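Local coordinates for cation efflux system protein CusF (Escherichia coli, PDB 3E6Z), which binds one copper ion per polypeptide in the periplasm and serves as the metallochaperone of an efflux system conferring copper and silver resistance, at residues Leu19-His28 with Glu38-Thr46; Gln6-Ile17 with Ile54-Val65. The protein carries 1 engineered substitution. One frame throughout, in Å; residues are numbered along the deposited sequence. Where two conformers were deposited one is given.

Contact 1. Residues Leu19-His28 with Glu38-Thr46. With CU (copper (II) ion), chain B; ACT (acetate ion), chain C.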
loop_
_atom_site.group_PDB
_atom_site.type_symbol
_atom_site.label_atom_id
_atom_site.label_comp_id
_atom_site.label_asym_id
_atom_site.label_seq_id
_atom_site.Cartn_x
_atom_site.Cartn_y
_atom_site.Cartn_z
ATOM N N LEU A 19 7.892 -12.312 -1.286
ATOM C CA LEU A 19 6.904 -13.299 -0.795
ATOM C C LEU A 19 7.403 -14.264 0.274
ATOM O O LEU A 19 6.648 -15.185 0.712
ATOM C CB LEU A 19 6.325 -14.099 -1.945
ATOM C CG LEU A 19 5.588 -13.249 -2.973
ATOM C CD1 LEU A 19 4.962 -14.116 -4.056
ATOM C CD2 LEU A 19 4.573 -12.289 -2.300
ATOM N N GLU A 20 8.608 -14.103 0.751
ATOM C CA GLU A 20 9.061 -14.807 1.950
ATOM C C GLU A 20 8.665 -13.992 3.178
ATOM O O GLU A 20 8.123 -14.525 4.179
ATOM C CB GLU A 20 10.588 -15.019 1.934
ATOM C CG GLU A 20 10.991 -16.407 1.449
ATOM C CD GLU A 20 12.435 -16.474 0.953
ATOM O OE1 GLU A 20 13.216 -15.482 1.123
ATOM O OE2 GLU A 20 12.811 -17.516 0.354
ATOM N N SER A 21 8.942 -12.702 3.158
ATOM C CA SER A 21 8.665 -11.831 4.289
ATOM C C SER A 21 7.288 -11.209 4.186
ATOM O O SER A 21 6.857 -10.577 5.151
ATOM C CB SER A 21 9.667 -10.733 4.409
ATOM O OG SER A 21 9.673 -9.906 3.238
ATOM N N LYS A 22 6.631 -11.416 3.014
ATOM C CA LYS A 22 5.251 -10.911 2.757
ATOM C C LYS A 22 5.249 -9.359 2.783
ATOM O O LYS A 22 4.396 -8.731 3.388
ATOM C CB LYS A 22 4.222 -11.476 3.745
ATOM C CG LYS A 22 4.150 -13.036 3.740
ATOM C CD LYS A 22 3.698 -13.652 2.417
ATOM C CE LYS A 22 3.417 -15.138 2.372
ATOM N NZ LYS A 22 4.598 -15.980 2.648
ATOM N N LYS A 23 6.227 -8.759 2.035
ATOM C CA LYS A 23 6.412 -7.321 2.022
ATOM C C LYS A 23 6.434 -6.833 0.554
ATOM O O LYS A 23 7.205 -7.360 -0.253
ATOM C CB LYS A 23 7.695 -6.906 2.721
ATOM C CG LYS A 23 7.790 -7.270 4.190
ATOM C CD LYS A 23 6.873 -6.482 5.102
ATOM C CE LYS A 23 6.970 -7.029 6.500
ATOM N NZ LYS A 23 6.266 -6.138 7.513
ATOM N N ILE A 24 5.649 -5.843 0.276
ATOM C CA ILE A 24 5.670 -5.167 -1.032
ATOM C C ILE A 24 6.188 -3.769 -0.736
ATOM O O ILE A 24 5.586 -2.995 0.027
ATOM C CB ILE A 24 4.284 -5.086 -1.635
ATOM C CG1 ILE A 24 3.668 -6.495 -1.794
ATOM C CG2 ILE A 24 4.396 -4.414 -3.097
ATOM C CD1 ILE A 24 2.350 -6.483 -2.318
ATOM N N THR A 25 7.345 -3.393 -1.374
ATOM C CA THR A 25 7.894 -2.074 -1.250
ATOM C C THR A 25 7.308 -1.209 -2.413
ATOM O O THR A 25 7.458 -1.609 -3.592
ATOM C CB THR A 25 9.426 -2.125 -1.312
ATOM O OG1 THR A 25 9.871 -2.940 -0.226
ATOM C CG2 THR A 25 10.074 -0.800 -1.192
ATOM N N ILE A 26 6.627 -0.138 -2.053
ATOM C CA ILE A 26 5.908 0.713 -3.010
ATOM C C ILE A 26 6.351 2.116 -2.860
ATOM O O ILE A 26 6.413 2.667 -1.729
ATOM C CB ILE A 26 4.354 0.635 -2.808
ATOM C CG1 ILE A 26 3.911 -0.813 -2.902
ATOM C CG2 ILE A 26 3.611 1.578 -3.828
ATOM C CD1 ILE A 26 2.358 -1.010 -2.602
ATOM N N HIS A 27 6.641 2.787 -4.038
ATOM C CA HIS A 27 6.880 4.215 -3.989
ATOM C C HIS A 27 5.541 4.887 -4.351
ATOM O O HIS A 27 5.030 4.816 -5.486
ATOM C CB HIS A 27 7.979 4.588 -5.003
ATOM C CG HIS A 27 8.328 6.036 -4.895
ATOM N ND1 HIS A 27 8.905 6.517 -3.760
ATOM C CD2 HIS A 27 8.122 7.089 -5.758
ATOM C CE1 HIS A 27 9.058 7.828 -3.929
ATOM N NE2 HIS A 27 8.584 8.200 -5.114
ATOM N N HIS A 28 4.856 5.395 -3.286
ATOM C CA HIS A 28 3.508 5.913 -3.445
ATOM C C HIS A 28 3.492 7.409 -3.867
ATOM O O HIS A 28 4.419 8.155 -3.517
ATOM C CB HIS A 28 2.640 5.640 -2.182
ATOM C CG HIS A 28 3.010 6.447 -0.952
ATOM N ND1 HIS A 28 2.845 7.794 -0.852
ATOM C CD2 HIS A 28 3.401 6.064 0.304
ATOM C CE1 HIS A 28 3.134 8.216 0.401
ATOM N NE2 HIS A 28 3.487 7.169 1.157
ATOM N N GLU A 38 5.203 12.112 -1.857
ATOM C CA GLU A 38 5.673 10.871 -2.419
ATOM C C GLU A 38 6.603 10.178 -1.388
ATOM O O GLU A 38 7.427 10.827 -0.737
ATOM C CB GLU A 38 6.458 11.113 -3.672
ATOM C CG GLU A 38 5.733 11.792 -4.813
ATOM C CD GLU A 38 5.829 13.292 -4.782
ATOM O OE1 GLU A 38 6.191 13.891 -3.700
ATOM O OE2 GLU A 38 5.528 13.900 -5.857
ATOM N N MET A 39 6.475 8.860 -1.193
ATOM C CA MET A 39 7.337 8.165 -0.251
ATOM C C MET A 39 7.528 6.702 -0.681
ATOM O O MET A 39 6.567 6.114 -1.138
ATOM C CB MET A 39 6.718 8.052 1.189
ATOM C CG MET A 39 6.357 9.340 1.848
ATOM S SD MET A 39 5.396 9.107 3.341
ATOM C CE MET A 39 6.677 8.596 4.430
ATOM N N THR A 40 8.713 6.110 -0.416
ATOM C CA THR A 40 8.863 4.653 -0.561
ATOM C C THR A 40 8.599 4.055 0.809
ATOM O O THR A 40 9.253 4.405 1.824
ATOM C CB THR A 40 10.310 4.277 -1.027
ATOM O OG1 THR A 40 10.545 4.852 -2.325
ATOM C CG2 THR A 40 10.548 2.795 -1.011
ATOM N N MET A 41 7.660 3.097 0.863
ATOM C CA MET A 41 7.243 2.473 2.111
ATOM C C MET A 41 7.096 0.973 1.886
ATOM O O MET A 41 6.842 0.519 0.757
ATOM C CB MET A 41 5.913 3.045 2.692
ATOM C CG MET A 41 5.905 4.548 2.814
ATOM S SD MET A 41 4.466 5.169 3.646
ATOM C CE MET A 41 4.900 5.015 5.375
ATOM N N ARG A 42 7.187 0.213 3.007
ATOM C CA ARG A 42 6.956 -1.218 2.998
ATOM C C ARG A 42 5.529 -1.528 3.417
ATOM O O ARG A 42 5.060 -1.047 4.515
ATOM C CB ARG A 42 7.891 -1.943 3.982
ATOM C CG ARG A 42 9.333 -1.877 3.557
ATOM C CD ARG A 42 10.307 -2.155 4.722
ATOM N NE ARG A 42 10.219 -3.472 5.367
ATOM C CZ ARG A 42 10.766 -4.596 4.912
ATOM N NH1 ARG A 42 10.626 -5.726 5.587
ATOM N NH2 ARG A 42 11.404 -4.667 3.747
ATOM N N PHE A 43 4.831 -2.308 2.648
ATOM C CA PHE A 43 3.421 -2.713 2.903
ATOM C C PHE A 43 3.387 -4.204 3.059
ATOM O O PHE A 43 4.094 -4.984 2.427
ATOM C CB PHE A 43 2.526 -2.252 1.730
ATOM C CG PHE A 43 2.466 -0.760 1.606
ATOM C CD1 PHE A 43 1.503 -0.039 2.374
ATOM C CD2 PHE A 43 3.426 -0.016 0.831
ATOM C CE1 PHE A 43 1.519 1.306 2.453
ATOM C CE2 PHE A 43 3.364 1.353 0.846
ATOM C CZ PHE A 43 2.444 2.058 1.626
ATOM N N THR A 44 2.530 -4.626 4.024
ATOM C CA THR A 44 2.492 -6.021 4.446
ATOM C C THR A 44 1.322 -6.767 3.849
ATOM O O THR A 44 0.182 -6.312 3.929
ATOM C CB THR A 44 2.438 -6.085 5.989
ATOM O OG1 THR A 44 3.589 -5.466 6.532
ATOM C CG2 THR A 44 2.369 -7.527 6.503
ATOM N N ILE A 45 1.596 -7.940 3.258
ATOM C CA ILE A 45 0.573 -8.830 2.757
ATOM C C ILE A 45 0.184 -9.725 3.935
ATOM O O ILE A 45 1.010 -10.392 4.555
ATOM C CB ILE A 45 1.125 -9.741 1.639
ATOM C CG1 ILE A 45 1.755 -8.932 0.508
ATOM C CG2 ILE A 45 0.025 -10.687 1.154
ATOM C CD1 ILE A 45 2.584 -9.818 -0.415
ATOM N N THR A 46 -1.105 -9.710 4.264
ATOM C CA THR A 46 -1.656 -10.624 5.289
ATOM C C THR A 46 -2.568 -11.623 4.585
ATOM O O THR A 46 -2.952 -11.467 3.421
ATOM C CB THR A 46 -2.478 -9.808 6.339
ATOM O OG1 THR A 46 -3.680 -9.469 5.690
ATOM C CG2 THR A 46 -1.714 -8.602 6.876
HETATM CU CU CU B . 3.951 7.358 3.071
HETATM C C ACT C . 7.492 -2.510 7.665
HETATM O O ACT C . 6.663 -3.364 7.447
HETATM O OXT ACT C . 8.737 -2.818 7.780
HETATM C CH3 ACT C . 7.049 -1.119 7.769
HETATM O O HOH W 1 11.655 -7.722 3.578
HETATM O O HOH W 2 11.910 -2.660 1.602
#

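Contact 2. Residues Gln6-Ile17 with Ile54-Val65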
loop_
_atom_site.group_PDB
_atom_site.type_symbol
_atom_site.label_atom_id
_atom_site.label_comp_id
_atom_site.label_asym_id
_atom_site.label_seq_id
_atom_site.Cartn_x
_atom_site.Cartn_y
_atom_site.Cartn_z
ATOM N N GLN A 6 -9.329 5.360 8.706
ATOM C CA GLN A 6 -8.934 3.922 8.936
ATOM C C GLN A 6 -8.321 3.346 7.682
ATOM O O GLN A 6 -7.105 3.069 7.570
ATOM C CB GLN A 6 -10.149 3.152 9.447
ATOM C CG GLN A 6 -10.684 3.669 10.753
ATOM C CD GLN A 6 -9.747 3.549 11.940
ATOM O OE1 GLN A 6 -8.685 2.916 11.891
ATOM N NE2 GLN A 6 -10.147 4.197 13.032
ATOM N N VAL A 7 -9.116 3.266 6.637
ATOM C CA VAL A 7 -8.542 2.670 5.423
ATOM C C VAL A 7 -7.956 3.862 4.651
ATOM O O VAL A 7 -8.685 4.834 4.361
ATOM C CB VAL A 7 -9.573 1.912 4.606
ATOM C CG1 VAL A 7 -8.968 1.378 3.264
ATOM C CG2 VAL A 7 -10.082 0.663 5.402
ATOM N N ILE A 8 -6.644 3.799 4.302
ATOM C CA ILE A 8 -5.951 4.808 3.481
ATOM C C ILE A 8 -5.840 4.271 2.084
ATOM O O ILE A 8 -5.390 3.163 1.876
ATOM C CB ILE A 8 -4.613 5.136 4.057
ATOM C CG1 ILE A 8 -4.719 5.643 5.512
ATOM C CG2 ILE A 8 -3.931 6.200 3.214
ATOM C CD1 ILE A 8 -3.464 5.766 6.236
ATOM N N SER A 9 -6.339 5.068 1.112
ATOM C CA SER A 9 -6.204 4.690 -0.302
ATOM C C SER A 9 -5.058 5.453 -0.937
ATOM O O SER A 9 -4.765 6.576 -0.601
ATOM C CB SER A 9 -7.414 5.013 -1.153
ATOM O OG SER A 9 -8.619 4.529 -0.669
ATOM N N ALA A 10 -4.345 4.762 -1.817
ATOM C CA ALA A 10 -3.201 5.365 -2.472
ATOM C C ALA A 10 -2.953 4.733 -3.800
ATOM O O ALA A 10 -3.495 3.731 -4.176
ATOM C CB ALA A 10 -2.012 5.229 -1.625
ATOM N N THR A 11 -2.098 5.425 -4.571
ATOM C CA THR A 11 -1.531 4.856 -5.794
ATOM C C THR A 11 -0.028 4.932 -5.737
ATOM O O THR A 11 0.541 5.638 -4.911
ATOM C CB THR A 11 -2.097 5.640 -7.070
ATOM O OG1 THR A 11 -1.771 7.047 -6.973
ATOM C CG2 THR A 11 -3.597 5.534 -7.266
ATOM N N GLY A 12 0.637 4.139 -6.593
ATOM C CA GLY A 12 2.105 4.192 -6.598
ATOM C C GLY A 12 2.678 3.214 -7.625
ATOM O O GLY A 12 1.928 2.726 -8.439
ATOM N N VAL A 13 3.968 2.994 -7.435
ATOM C CA VAL A 13 4.679 2.063 -8.336
ATOM C C VAL A 13 5.360 1.009 -7.421
ATOM O O VAL A 13 6.054 1.340 -6.463
ATOM C CB VAL A 13 5.757 2.787 -9.172
ATOM C CG1 VAL A 13 6.587 1.739 -9.999
ATOM C CG2 VAL A 13 5.023 3.784 -10.137
ATOM N N VAL A 14 5.191 -0.246 -7.777
ATOM C CA VAL A 14 5.778 -1.369 -7.042
ATOM C C VAL A 14 7.319 -1.362 -7.311
ATOM O O VAL A 14 7.758 -1.412 -8.489
ATOM C CB VAL A 14 5.221 -2.677 -7.449
ATOM C CG1 VAL A 14 5.914 -3.853 -6.766
ATOM C CG2 VAL A 14 3.674 -2.678 -7.207
ATOM N N LYS A 15 8.143 -1.364 -6.252
ATOM C CA LYS A 15 9.561 -1.435 -6.456
ATOM C C LYS A 15 10.176 -2.733 -6.011
ATOM O O LYS A 15 11.208 -3.117 -6.551
ATOM C CB LYS A 15 10.126 -0.208 -5.822
ATOM C CG LYS A 15 9.640 1.093 -6.440
ATOM C CD LYS A 15 10.060 1.245 -7.869
ATOM C CE LYS A 15 11.608 1.244 -8.095
ATOM N NZ LYS A 15 11.936 1.426 -9.530
ATOM N N GLY A 16 9.516 -3.488 -5.108
ATOM C CA GLY A 16 9.987 -4.770 -4.716
ATOM C C GLY A 16 8.829 -5.640 -4.201
ATOM O O GLY A 16 7.879 -5.064 -3.582
ATOM N N ILE A 17 8.942 -6.935 -4.385
ATOM C CA ILE A 17 7.969 -7.895 -3.869
ATOM C C ILE A 17 8.727 -9.005 -3.245
ATOM O O ILE A 17 9.485 -9.721 -3.917
ATOM C CB ILE A 17 7.010 -8.435 -4.961
ATOM C CG1 ILE A 17 6.233 -7.287 -5.611
ATOM C CG2 ILE A 17 6.063 -9.480 -4.336
ATOM C CD1 ILE A 17 5.613 -7.709 -6.945
ATOM N N ILE A 54 0.575 -8.598 -9.721
ATOM C CA ILE A 54 1.456 -7.397 -9.816
ATOM C C ILE A 54 2.924 -7.821 -9.999
ATOM O O ILE A 54 3.331 -8.948 -9.714
ATOM C CB ILE A 54 1.315 -6.520 -8.567
ATOM C CG1 ILE A 54 1.631 -7.357 -7.317
ATOM C CG2 ILE A 54 -0.117 -5.889 -8.501
ATOM C CD1 ILE A 54 1.942 -6.500 -6.048
ATOM N N LYS A 55 3.696 -6.861 -10.489
ATOM C CA LYS A 55 5.163 -7.053 -10.695
ATOM C C LYS A 55 5.867 -5.703 -10.516
ATOM O O LYS A 55 5.220 -4.648 -10.546
ATOM C CB LYS A 55 5.505 -7.693 -12.015
ATOM C CG LYS A 55 5.124 -6.811 -13.187
ATOM C CD LYS A 55 5.242 -7.591 -14.502
ATOM C CE LYS A 55 4.966 -6.747 -15.731
ATOM N NZ LYS A 55 3.629 -6.132 -15.690
ATOM N N THR A 56 7.165 -5.751 -10.263
ATOM C CA THR A 56 7.908 -4.522 -10.079
ATOM C C THR A 56 7.757 -3.626 -11.322
ATOM O O THR A 56 7.723 -4.130 -12.492
ATOM C CB THR A 56 9.360 -4.749 -9.718
ATOM O OG1 THR A 56 9.963 -5.453 -10.817
ATOM C CG2 THR A 56 9.497 -5.504 -8.412
ATOM N N GLY A 57 7.668 -2.328 -11.059
ATOM C CA GLY A 57 7.373 -1.314 -12.075
ATOM C C GLY A 57 5.921 -1.085 -12.404
ATOM O O GLY A 57 5.567 -0.069 -13.011
ATOM N N ASP A 58 4.992 -1.930 -11.882
ATOM C CA ASP A 58 3.587 -1.708 -12.162
ATOM C C ASP A 58 3.083 -0.496 -11.382
ATOM O O ASP A 58 3.430 -0.300 -10.133
ATOM C CB ASP A 58 2.717 -2.876 -11.705
ATOM C CG ASP A 58 2.740 -4.076 -12.623
ATOM O OD1 ASP A 58 3.256 -3.988 -13.774
ATOM O OD2 ASP A 58 2.261 -5.166 -12.167
ATOM N N LYS A 59 2.406 0.431 -11.993
ATOM C CA LYS A 59 1.601 1.395 -11.256
ATOM C C LYS A 59 0.445 0.553 -10.626
ATOM O O LYS A 59 -0.119 -0.273 -11.255
ATOM C CB LYS A 59 1.022 2.420 -12.244
ATOM C CG LYS A 59 1.925 3.124 -13.089
ATOM C CD LYS A 59 1.244 4.184 -14.046
ATOM C CE LYS A 59 2.319 4.851 -14.837
ATOM N NZ LYS A 59 1.833 5.871 -15.718
ATOM N N VAL A 60 0.068 0.851 -9.386
ATOM C CA VAL A 60 -0.956 0.182 -8.577
ATOM C C VAL A 60 -1.835 1.161 -7.853
ATOM O O VAL A 60 -1.439 2.258 -7.537
ATOM C CB VAL A 60 -0.300 -0.834 -7.581
ATOM C CG1 VAL A 60 0.286 -2.056 -8.305
ATOM C CG2 VAL A 60 0.767 -0.098 -6.748
ATOM N N ALA A 61 -3.051 0.649 -7.570
ATOM C CA ALA A 61 -4.001 1.293 -6.628
ATOM C C ALA A 61 -4.144 0.297 -5.449
ATOM O O ALA A 61 -4.295 -0.884 -5.637
ATOM C CB ALA A 61 -5.358 1.443 -7.331
ATOM N N PHE A 62 -4.066 0.845 -4.217
ATOM C CA PHE A 62 -4.063 -0.041 -3.100
ATOM C C PHE A 62 -4.647 0.712 -1.942
ATOM O O PHE A 62 -4.752 1.912 -1.872
ATOM C CB PHE A 62 -2.635 -0.621 -2.795
ATOM C CG PHE A 62 -1.630 0.432 -2.480
ATOM C CD1 PHE A 62 -0.984 1.229 -3.499
ATOM C CD2 PHE A 62 -1.210 0.665 -1.117
ATOM C CE1 PHE A 62 -0.065 2.169 -3.150
ATOM C CE2 PHE A 62 -0.253 1.554 -0.813
ATOM C CZ PHE A 62 0.381 2.333 -1.810
ATOM N N ASN A 63 -5.063 -0.134 -0.978
ATOM C CA ASN A 63 -5.721 0.406 0.249
ATOM C C ASN A 63 -5.036 -0.316 1.408
ATOM O O ASN A 63 -4.736 -1.499 1.330
ATOM C CB ASN A 63 -7.224 0.081 0.299
ATOM C CG ASN A 63 -7.939 0.913 -0.729
ATOM O OD1 ASN A 63 -8.161 2.108 -0.518
ATOM N ND2 ASN A 63 -8.092 0.369 -1.951
ATOM N N PHE A 64 -4.771 0.427 2.508
ATOM C CA PHE A 64 -4.080 -0.220 3.649
ATOM C C PHE A 64 -4.583 0.439 4.934
ATOM O O PHE A 64 -5.202 1.480 4.983
ATOM C CB PHE A 64 -2.524 -0.026 3.479
ATOM C CG PHE A 64 -2.061 1.421 3.509
ATOM C CD1 PHE A 64 -2.092 2.187 2.312
ATOM C CD2 PHE A 64 -1.613 2.056 4.663
ATOM C CE1 PHE A 64 -1.605 3.481 2.279
ATOM C CE2 PHE A 64 -1.166 3.360 4.606
ATOM C CZ PHE A 64 -1.155 4.041 3.424
ATOM N N VAL A 65 -4.275 -0.321 6.016
ATOM C CA VAL A 65 -4.591 0.141 7.369
ATOM C C VAL A 65 -3.282 0.177 8.175
ATOM O O VAL A 65 -2.440 -0.723 8.089
ATOM C CB VAL A 65 -5.670 -0.744 8.065
ATOM C CG1 VAL A 65 -6.930 -0.638 7.239
ATOM C CG2 VAL A 65 -5.311 -1.958 8.181
#

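Contact 1. Residues Leu19-His28 with Glu38-Thr46
His28 and the two methionines facing it, Met39 and Met41, close a copper(II) site on one face of an antiparallel beta hairpin. NE2 of His28 binds the metal at 2.0 Å, and the Met39 and Met41 SD atoms each lie 2.3 Å from the copper. With chi1 at 70°, CG of His28 sits between its backbone N and carbonyl carbon, which brings the imidazole close to Met39 and Met41; Met41 SD lies at the ring edge, in its plane, while the Met39 carbonyl oxygen lies over one face. That same oxygen accepts the backbone N-H of His28, and the paired N-H and C=O groups of Ile24 with Phe43 and of Ile26 with Met41 satisfy each other likewise. The other face, carrying Lys23, Thr25, His27, Thr40, Arg42 and Thr44, is polar. ND1 of His27 shares a 2.7 Å hydrogen bond with Thr40 OG1, which lies at the edge of the imidazole. Lys23 NZ donates to Thr44 OG1 (2.9 Å) and to O of an acetate ion, probably from the crystallisation liquor; Arg42 NE donates to acetate OXT at 2.9 Å. The aliphatic part of Lys23 lies over one face of the guanidinium, whose NH1 and NH2 each donate to a water, the first bridging to Ser21 OG and the second to Thr25 OG1. On the copper-bearing face, Ile24 and Ile26 reach strand 70-78, while backbone bonds join Thr25 and His27 to strand 8-18 and Thr44 to strand 70-78.

Contact 2. Residues Gln6-Ile17 with Ile54-Val65
The rings of Phe62 and Phe64 are each covered on one face by the residue paired with them across the sheet: Ala10 CB stands 4.1 Å from the Phe62 centroid, and Ile8 CB 3.9 Å from that of Phe64, both as CH-pi contacts. Ala10 CB also lies at the edge of Phe64, and the Gly12 backbone N at the edge of Phe62, while Phe43 meets both rings edge-to-face. This is part of the interior of a small OB-fold beta-barrel, lined here by two antiparallel neighbours, strands 8-17 and 59-65. In both phenylalanines CG sits between the backbone N and the carbonyl carbon (chi1 60° and 63°), a choice that leans the rings over the neighbouring strand; CG2 of Ile8 thereby comes within 3.5 Å of Phe64 CZ. Pairs of backbone hydrogen bonds link Ile8 with Phe64, Ala10 with Phe62 and Gly12 with Val60. Farther along, the apolar lining continues as the side chains of Val14 and Val60 cross at about a right angle, with Val14 CG2 3.6 Å from Val60 CG1, and Ile17 CD1 rests on Ile54. On the outer face, Thr11 OG1 is bonded to Asp29 and Asn63 ND2 to Asp75. Strand 59-65 is entered through a type II turn from Lys55 to Asp58, with Gly57 at a positive phi of 84°. The turn is fastened to Val14, whose N donates to Asp58 O and whose O accepts from Gly57 N at 2.7 Å. Asp58 in turn holds Lys55 twice: OD2 takes the backbone N-H from above the carboxylate plane, and OD1 offers its syn lone pair to NZ in a 2.9 Å salt bridge.

Overall arrangement
Contacts 1 and 2 are successive parts of one sheet, their centres about 8 Å apart, joined where strand 23-28 lies beside strand 8-18. At that seam Thr25 O lies 2.8 Å from Lys15 N, and Thr25 N 2.8 Å from Gly16 O, both probable hydrogen bonds around a classic beta bulge at Lys15 and Gly16. Nearer the copper, His28 CB packs 3.4 Å from Thr11 O. The three protein ligands of the metal, His28, Met39 and Met41, all belong to the hairpin of contact 1, but contact 2 supplies its surroundings: the side chain of Phe64 comes within about 6 Å of the ion, and Phe62 touches His28. Ala36, the engineered position, also touches that histidine.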